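Local coordinates for protein sulfotransferase (PDB 2ZQ5) that probably transfers a sulfuryl group from the donor PAPS to an acceptor molecule, at residues Leu107-Gly112 against Ala168-Glu173; Glu172-Leu177 against Trp228-Pro233. All blocks are in the same frame, centred on the assembly; numbering follows the deposited sequence.

Helix 104-111, which follows the first strand of the parallel sheet (94-97), comes first along the chain. Contact 1 closes a loop of 55 residues, running through strand 117-119 and helices 122-126 and 141-156, before Ala-168-Glu-173 returns to this helix. Contact 2 begins where contact 1 ends, for Glu-172 and Glu-173 belong to both, and it closes a second loop of 50 residues ending on strand 227-231. The loops therefore follow one another instead of nesting or crossing. In space the contacts meet: the His-108 ring packs on Lys-231, and Val-229 lies against Leu-111 and Gly-112. Together they tie helix 104-111, the irregular segment before helix 175-178, and inner strand 227-231.

Contact 1 (Leu107-Gly112 against Ala168-Glu173)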
loop_
_atom_site.group_PDB
_atom_site.type_symbol
_atom_site.label_atom_id
_atom_site.label_comp_id
_atom_site.label_asym_id
_atom_site.label_seq_id
_atom_site.Cartn_x
_atom_site.Cartn_y
_atom_site.Cartn_z
ATOM N N LEU A 107 2.581 -6.923 -12.160
ATOM C CA LEU A 107 1.202 -7.341 -12.391
ATOM C C LEU A 107 0.253 -6.153 -12.275
ATOM O O LEU A 107 -0.689 -6.012 -13.055
ATOM C CB LEU A 107 0.798 -8.411 -11.376
ATOM C CG LEU A 107 0.217 -9.708 -11.938
ATOM C CD1 LEU A 107 -0.911 -9.399 -12.907
ATOM C CD2 LEU A 107 1.312 -10.482 -12.643
ATOM N N HIS A 108 0.517 -5.304 -11.289
ATOM C CA HIS A 108 -0.286 -4.112 -11.039
ATOM C C HIS A 108 -0.301 -3.217 -12.281
ATOM O O HIS A 108 -1.362 -2.772 -12.729
ATOM C CB HIS A 108 0.308 -3.354 -9.849
ATOM C CG HIS A 108 -0.528 -2.207 -9.368
ATOM N ND1 HIS A 108 -0.032 -1.240 -8.521
ATOM C CD2 HIS A 108 -1.825 -1.886 -9.585
ATOM C CE1 HIS A 108 -0.986 -0.374 -8.237
ATOM N NE2 HIS A 108 -2.085 -0.742 -8.870
ATOM N N ARG A 109 0.880 -2.964 -12.835
ATOM C CA ARG A 109 1.012 -2.123 -14.020
ATOM C C ARG A 109 0.355 -2.754 -15.242
ATOM O O ARG A 109 -0.248 -2.059 -16.061
ATOM C CB ARG A 109 2.488 -1.861 -14.316
ATOM C CG ARG A 109 3.217 -1.078 -13.237
ATOM C CD ARG A 109 4.694 -0.966 -13.568
ATOM N NE ARG A 109 5.454 -0.304 -12.513
ATOM C CZ ARG A 109 6.781 -0.219 -12.494
ATOM N NH1 ARG A 109 7.493 -0.756 -13.476
ATOM N NH2 ARG A 109 7.396 0.398 -11.495
ATOM N N LEU A 110 0.478 -4.070 -15.369
ATOM C CA LEU A 110 -0.116 -4.772 -16.499
ATOM C C LEU A 110 -1.639 -4.718 -16.445
ATOM O O LEU A 110 -2.284 -4.237 -17.375
ATOM C CB LEU A 110 0.357 -6.228 -16.526
ATOM C CG LEU A 110 1.793 -6.464 -17.005
ATOM C CD1 LEU A 110 2.223 -7.882 -16.681
ATOM C CD2 LEU A 110 1.875 -6.204 -18.505
ATOM N N LEU A 111 -2.214 -5.199 -15.347
ATOM C CA LEU A 111 -3.664 -5.199 -15.203
ATOM C C LEU A 111 -4.228 -3.780 -15.227
ATOM O O LEU A 111 -5.337 -3.553 -15.710
ATOM C CB LEU A 111 -4.061 -5.906 -13.901
ATOM C CG LEU A 111 -3.604 -7.365 -13.791
ATOM C CD1 LEU A 111 -3.977 -7.922 -12.425
ATOM C CD2 LEU A 111 -4.242 -8.195 -14.896
ATOM N N GLY A 112 -3.460 -2.824 -14.713
ATOM C CA GLY A 112 -3.922 -1.447 -14.695
ATOM C C GLY A 112 -3.776 -0.739 -16.030
ATOM O O GLY A 112 -4.258 0.384 -16.194
ATOM N N ALA A 168 4.144 11.065 -10.526
ATOM C CA ALA A 168 2.761 11.454 -10.269
ATOM C C ALA A 168 1.716 10.644 -11.029
ATOM O O ALA A 168 0.597 10.464 -10.550
ATOM C CB ALA A 168 2.579 12.942 -10.571
ATOM N N TYR A 169 2.077 10.143 -12.205
ATOM C CA TYR A 169 1.139 9.380 -13.023
ATOM C C TYR A 169 1.188 7.868 -12.818
ATOM O O TYR A 169 0.355 7.140 -13.356
ATOM C CB TYR A 169 1.383 9.702 -14.499
ATOM C CG TYR A 169 2.792 9.396 -14.945
ATOM C CD1 TYR A 169 3.179 8.093 -15.252
ATOM C CD2 TYR A 169 3.752 10.406 -15.021
ATOM C CE1 TYR A 169 4.487 7.800 -15.626
ATOM C CE2 TYR A 169 5.063 10.124 -15.390
ATOM C CZ TYR A 169 5.422 8.820 -15.692
ATOM O OH TYR A 169 6.717 8.537 -16.064
ATOM N N GLU A 170 2.160 7.396 -12.044
ATOM C CA GLU A 170 2.299 5.964 -11.790
ATOM C C GLU A 170 1.247 5.454 -10.811
ATOM O O GLU A 170 0.719 6.215 -10.006
ATOM C CB GLU A 170 3.690 5.655 -11.236
ATOM C CG GLU A 170 4.815 5.748 -12.253
ATOM C CD GLU A 170 6.158 5.362 -11.661
ATOM O OE1 GLU A 170 6.704 6.138 -10.849
ATOM O OE2 GLU A 170 6.664 4.271 -11.999
ATOM N N LEU A 171 0.953 4.159 -10.878
ATOM C CA LEU A 171 -0.038 3.567 -9.984
ATOM C C LEU A 171 0.548 3.300 -8.602
ATOM O O LEU A 171 1.633 2.729 -8.469
ATOM C CB LEU A 171 -0.591 2.271 -10.583
ATOM C CG LEU A 171 -1.259 2.394 -11.959
ATOM C CD1 LEU A 171 -1.877 1.061 -12.340
ATOM C CD2 LEU A 171 -2.332 3.474 -11.928
ATOM N N GLU A 172 -0.187 3.723 -7.579
ATOM C CA GLU A 172 0.225 3.572 -6.188
ATOM C C GLU A 172 -0.488 2.433 -5.466
ATOM O O GLU A 172 -1.550 1.970 -5.891
ATOM C CB GLU A 172 -0.043 4.872 -5.422
ATOM C CG GLU A 172 1.171 5.749 -5.169
ATOM C CD GLU A 172 2.162 5.125 -4.201
ATOM O OE1 GLU A 172 3.021 5.868 -3.688
ATOM O OE2 GLU A 172 2.095 3.897 -3.961
ATOM N N GLU A 173 0.106 2.010 -4.354
ATOM C CA GLU A 173 -0.445 0.944 -3.531
ATOM C C GLU A 173 -1.512 1.487 -2.587
ATOM O O GLU A 173 -1.521 2.673 -2.247
ATOM C CB GLU A 173 0.661 0.280 -2.718
ATOM C CG GLU A 173 1.717 -0.413 -3.550
ATOM C CD GLU A 173 2.738 -1.106 -2.683
ATOM O OE1 GLU A 173 3.235 -0.458 -1.741
ATOM O OE2 GLU A 173 3.045 -2.288 -2.942
HETATM O O HOH W 1 2.628 -0.515 -8.541
HETATM O O HOH W 2 6.040 2.169 -9.791
#
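His-108, on helix 104-111, carries this contact. With CG anti to the backbone N (chi1 -172°), its ring projects from the helix toward the irregular chain at Ala-168-Glu-173. Leu-171 crosses it obliquely: its CG is anti to the carbonyl carbon (chi1 -58°) with CD1 extended beyond, which carries that methyl over one face, 4.2 Å from the centroid of the His-108 ring and 26° off the ring normal, a CH-pi contact, while Leu-171 CB approaches His-108 CE1 at 3.6 Å. Near the ring plane, at the edge, Glu-172 O lies 3.4 Å from CE1 of His-108. A water 2.8 Å from His-108 ND1 also makes a weak bond to Leu-171 O, so the imidazole combines an apolar face with a hydrated edge. The same leucine methyl, CD1, rests 4.0 Å from CA of Gly-112, where glycine suits, since a CB there would point toward the methyl and collide with it. On the outer side, the extended chains of Arg-109 and Glu-170 run side by side. Their salt bridge is long, 4.0 Å from Arg-109 NH2 to Glu-170 OE2, and no N-H points at the oxygen. A water joins the charges instead, accepting from Arg-109 NH2 and donating to Glu-170 OE2; Glu-170 OE1 accepts from Ala-167 N. Glu-172 turns away and uses the anti lone pair of OE2 to hold Glu-173 N. The helix reached in this way follows the first strand in the strand-loop-helix of the P-loop-like fold, whose loop in related sulfotransferases binds the 5'-phosphosulfate of PAPS (the PSB loop) and probably does so here.

Contact 2 (Glu172-Leu177 against Trp228-Pro233); sequences EECWQL and WVLKNP
Glu-173 and Lys-231 form the charged centre of the contact, with Lys-231 NZ donating to Glu-173 OE2 at 2.7 Å from above the carboxylate plane. The lysine reaches it through bends at chi2 and chi3, which carry CD and CE obliquely across the glutamate to within van der Waals contact of OE2. Beside this pair the backbones join: Cys-174 N donates to Lys-231 O at 3.1 Å (153° at the hydrogen). Asn-232, CG anti to its backbone N, turns OD1 to Trp-175 N for a weak bond of 3.1 Å, and the same oxygen lies at the edge of the indole, near its plane. Small and apolar, the Cys-174 thiol fits closely, SG 3.5 Å from Leu-230 CB. Strand 227-231 lies inside a parallel sheet of order 2-3-1-4-5, and Lys-231 ends it at the carboxyl edge, where relatives bind PAPS and acceptor, so the active site is probably near. The carboxylate would favour the charged lysine; further out, Thr-104 and Thr-105 OG1 share and orient NZ, and Ser-234 OG takes the amide ND2 of Asn-232. A bridging water donates to Glu-172 O and accepts from Lys-231 N. Gln-176 NE2 bonds both Glu-172 OE1 and Glu-126 OE2.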
loop_
_atom_site.group_PDB
_atom_site.type_symbol
_atom_site.label_atom_id
_atom_site.label_comp_id
_atom_site.label_asym_id
_atom_site.label_seq_id
_atom_site.Cartn_x
_atom_site.Cartn_y
_atom_site.Cartn_z
ATOM N N GLU A 172 -0.187 3.723 -7.579
ATOM C CA GLU A 172 0.225 3.572 -6.188
ATOM C C GLU A 172 -0.488 2.433 -5.466
ATOM O O GLU A 172 -1.550 1.970 -5.891
ATOM C CB GLU A 172 -0.043 4.872 -5.422
ATOM C CG GLU A 172 1.171 5.749 -5.169
ATOM C CD GLU A 172 2.162 5.125 -4.201
ATOM O OE1 GLU A 172 3.021 5.868 -3.688
ATOM O OE2 GLU A 172 2.095 3.897 -3.961
ATOM N N GLU A 173 0.106 2.010 -4.354
ATOM C CA GLU A 173 -0.445 0.944 -3.531
ATOM C C GLU A 173 -1.512 1.487 -2.587
ATOM O O GLU A 173 -1.521 2.673 -2.247
ATOM C CB GLU A 173 0.661 0.280 -2.718
ATOM C CG GLU A 173 1.717 -0.413 -3.550
ATOM C CD GLU A 173 2.738 -1.106 -2.683
ATOM O OE1 GLU A 173 3.235 -0.458 -1.741
ATOM O OE2 GLU A 173 3.045 -2.288 -2.942
ATOM N N CYS A 174 -2.386 0.595 -2.134
ATOM C CA CYS A 174 -3.488 0.974 -1.256
ATOM C C CYS A 174 -3.111 1.567 0.095
ATOM O O CYS A 174 -3.942 2.231 0.715
ATOM C CB CYS A 174 -4.415 -0.224 -1.045
ATOM S SG CYS A 174 -5.097 -0.918 -2.579
ATOM N N TRP A 175 -1.884 1.345 0.564
ATOM C CA TRP A 175 -1.512 1.916 1.856
ATOM C C TRP A 175 -1.626 3.435 1.807
ATOM O O TRP A 175 -1.812 4.075 2.839
ATOM C CB TRP A 175 -0.092 1.503 2.288
ATOM C CG TRP A 175 1.012 2.016 1.421
ATOM C CD1 TRP A 175 1.609 1.363 0.381
ATOM C CD2 TRP A 175 1.645 3.299 1.508
ATOM N NE1 TRP A 175 2.575 2.159 -0.187
ATOM C CE2 TRP A 175 2.618 3.352 0.484
ATOM C CE3 TRP A 175 1.483 4.408 2.349
ATOM C CZ2 TRP A 175 3.428 4.475 0.280
ATOM C CZ3 TRP A 175 2.290 5.526 2.143
ATOM C CH2 TRP A 175 3.251 5.546 1.116
ATOM N N GLN A 176 -1.528 4.009 0.608
ATOM C CA GLN A 176 -1.641 5.457 0.467
ATOM C C GLN A 176 -3.037 5.924 0.862
ATOM O O GLN A 176 -3.231 7.085 1.218
ATOM C CB GLN A 176 -1.315 5.884 -0.965
ATOM C CG GLN A 176 0.177 5.916 -1.251
ATOM C CD GLN A 176 0.821 7.243 -0.885
ATOM O OE1 GLN A 176 0.519 7.835 0.153
ATOM N NE2 GLN A 176 1.722 7.713 -1.738
ATOM N N LEU A 177 -4.007 5.018 0.789
ATOM C CA LEU A 177 -5.372 5.339 1.191
ATOM C C LEU A 177 -5.618 4.870 2.621
ATOM O O LEU A 177 -6.168 5.613 3.429
ATOM C CB LEU A 177 -6.398 4.677 0.265
ATOM C CG LEU A 177 -6.458 5.159 -1.185
ATOM C CD1 LEU A 177 -7.475 4.329 -1.939
ATOM C CD2 LEU A 177 -6.834 6.641 -1.237
ATOM N N TRP A 228 -11.851 -1.302 -11.204
ATOM C CA TRP A 228 -10.722 -0.901 -10.385
ATOM C C TRP A 228 -9.705 -2.030 -10.261
ATOM O O TRP A 228 -10.066 -3.213 -10.201
ATOM C CB TRP A 228 -11.186 -0.504 -8.980
ATOM C CG TRP A 228 -11.508 0.945 -8.827
ATOM C CD1 TRP A 228 -12.742 1.527 -8.886
ATOM C CD2 TRP A 228 -10.576 2.000 -8.577
ATOM N NE1 TRP A 228 -12.634 2.884 -8.680
ATOM C CE2 TRP A 228 -11.314 3.200 -8.490
ATOM C CE3 TRP A 228 -9.183 2.048 -8.415
ATOM C CZ2 TRP A 228 -10.707 4.437 -8.249
ATOM C CZ3 TRP A 228 -8.579 3.277 -8.177
ATOM C CH2 TRP A 228 -9.342 4.455 -8.095
ATOM N N VAL A 229 -8.434 -1.648 -10.238
ATOM C CA VAL A 229 -7.329 -2.579 -10.070
ATOM C C VAL A 229 -6.510 -2.002 -8.921
ATOM O O VAL A 229 -6.062 -0.854 -8.982
ATOM C CB VAL A 229 -6.443 -2.664 -11.328
ATOM C CG1 VAL A 229 -5.278 -3.612 -11.070
ATOM C CG2 VAL A 229 -7.265 -3.145 -12.518
ATOM N N LEU A 230 -6.333 -2.800 -7.872
ATOM C CA LEU A 230 -5.593 -2.380 -6.686
ATOM C C LEU A 230 -4.440 -3.323 -6.392
ATOM O O LEU A 230 -4.437 -4.467 -6.838
ATOM C CB LEU A 230 -6.512 -2.381 -5.455
ATOM C CG LEU A 230 -7.814 -1.574 -5.396
ATOM C CD1 LEU A 230 -7.527 -0.132 -5.794
ATOM C CD2 LEU A 230 -8.875 -2.180 -6.317
ATOM N N LYS A 231 -3.458 -2.833 -5.643
ATOM C CA LYS A 231 -2.335 -3.669 -5.232
ATOM C C LYS A 231 -1.806 -3.164 -3.896
ATOM O O LYS A 231 -1.594 -1.964 -3.719
ATOM C CB LYS A 231 -1.214 -3.662 -6.276
ATOM C CG LYS A 231 -0.126 -4.709 -6.003
ATOM C CD LYS A 231 1.064 -4.155 -5.226
ATOM C CE LYS A 231 2.003 -3.389 -6.147
ATOM N NZ LYS A 231 3.342 -3.161 -5.527
ATOM N N ASN A 232 -1.598 -4.079 -2.955
ATOM C CA ASN A 232 -1.088 -3.695 -1.645
ATOM C C ASN A 232 -0.831 -4.906 -0.761
ATOM O O ASN A 232 -1.561 -5.893 -0.822
ATOM C CB ASN A 232 -2.095 -2.787 -0.937
ATOM C CG ASN A 232 -1.466 -1.984 0.179
ATOM O OD1 ASN A 232 -0.458 -1.305 -0.025
ATOM N ND2 ASN A 232 -2.066 -2.041 1.366
ATOM N N PRO A 233 0.220 -4.848 0.072
ATOM C CA PRO A 233 0.517 -5.975 0.959
ATOM C C PRO A 233 -0.568 -6.229 2.021
ATOM O O PRO A 233 -0.721 -7.352 2.488
ATOM C CB PRO A 233 1.842 -5.566 1.600
ATOM C CG PRO A 233 2.510 -4.784 0.515
ATOM C CD PRO A 233 1.373 -3.929 -0.010
HETATM O O HOH W 3 -3.726 0.230 -5.368
#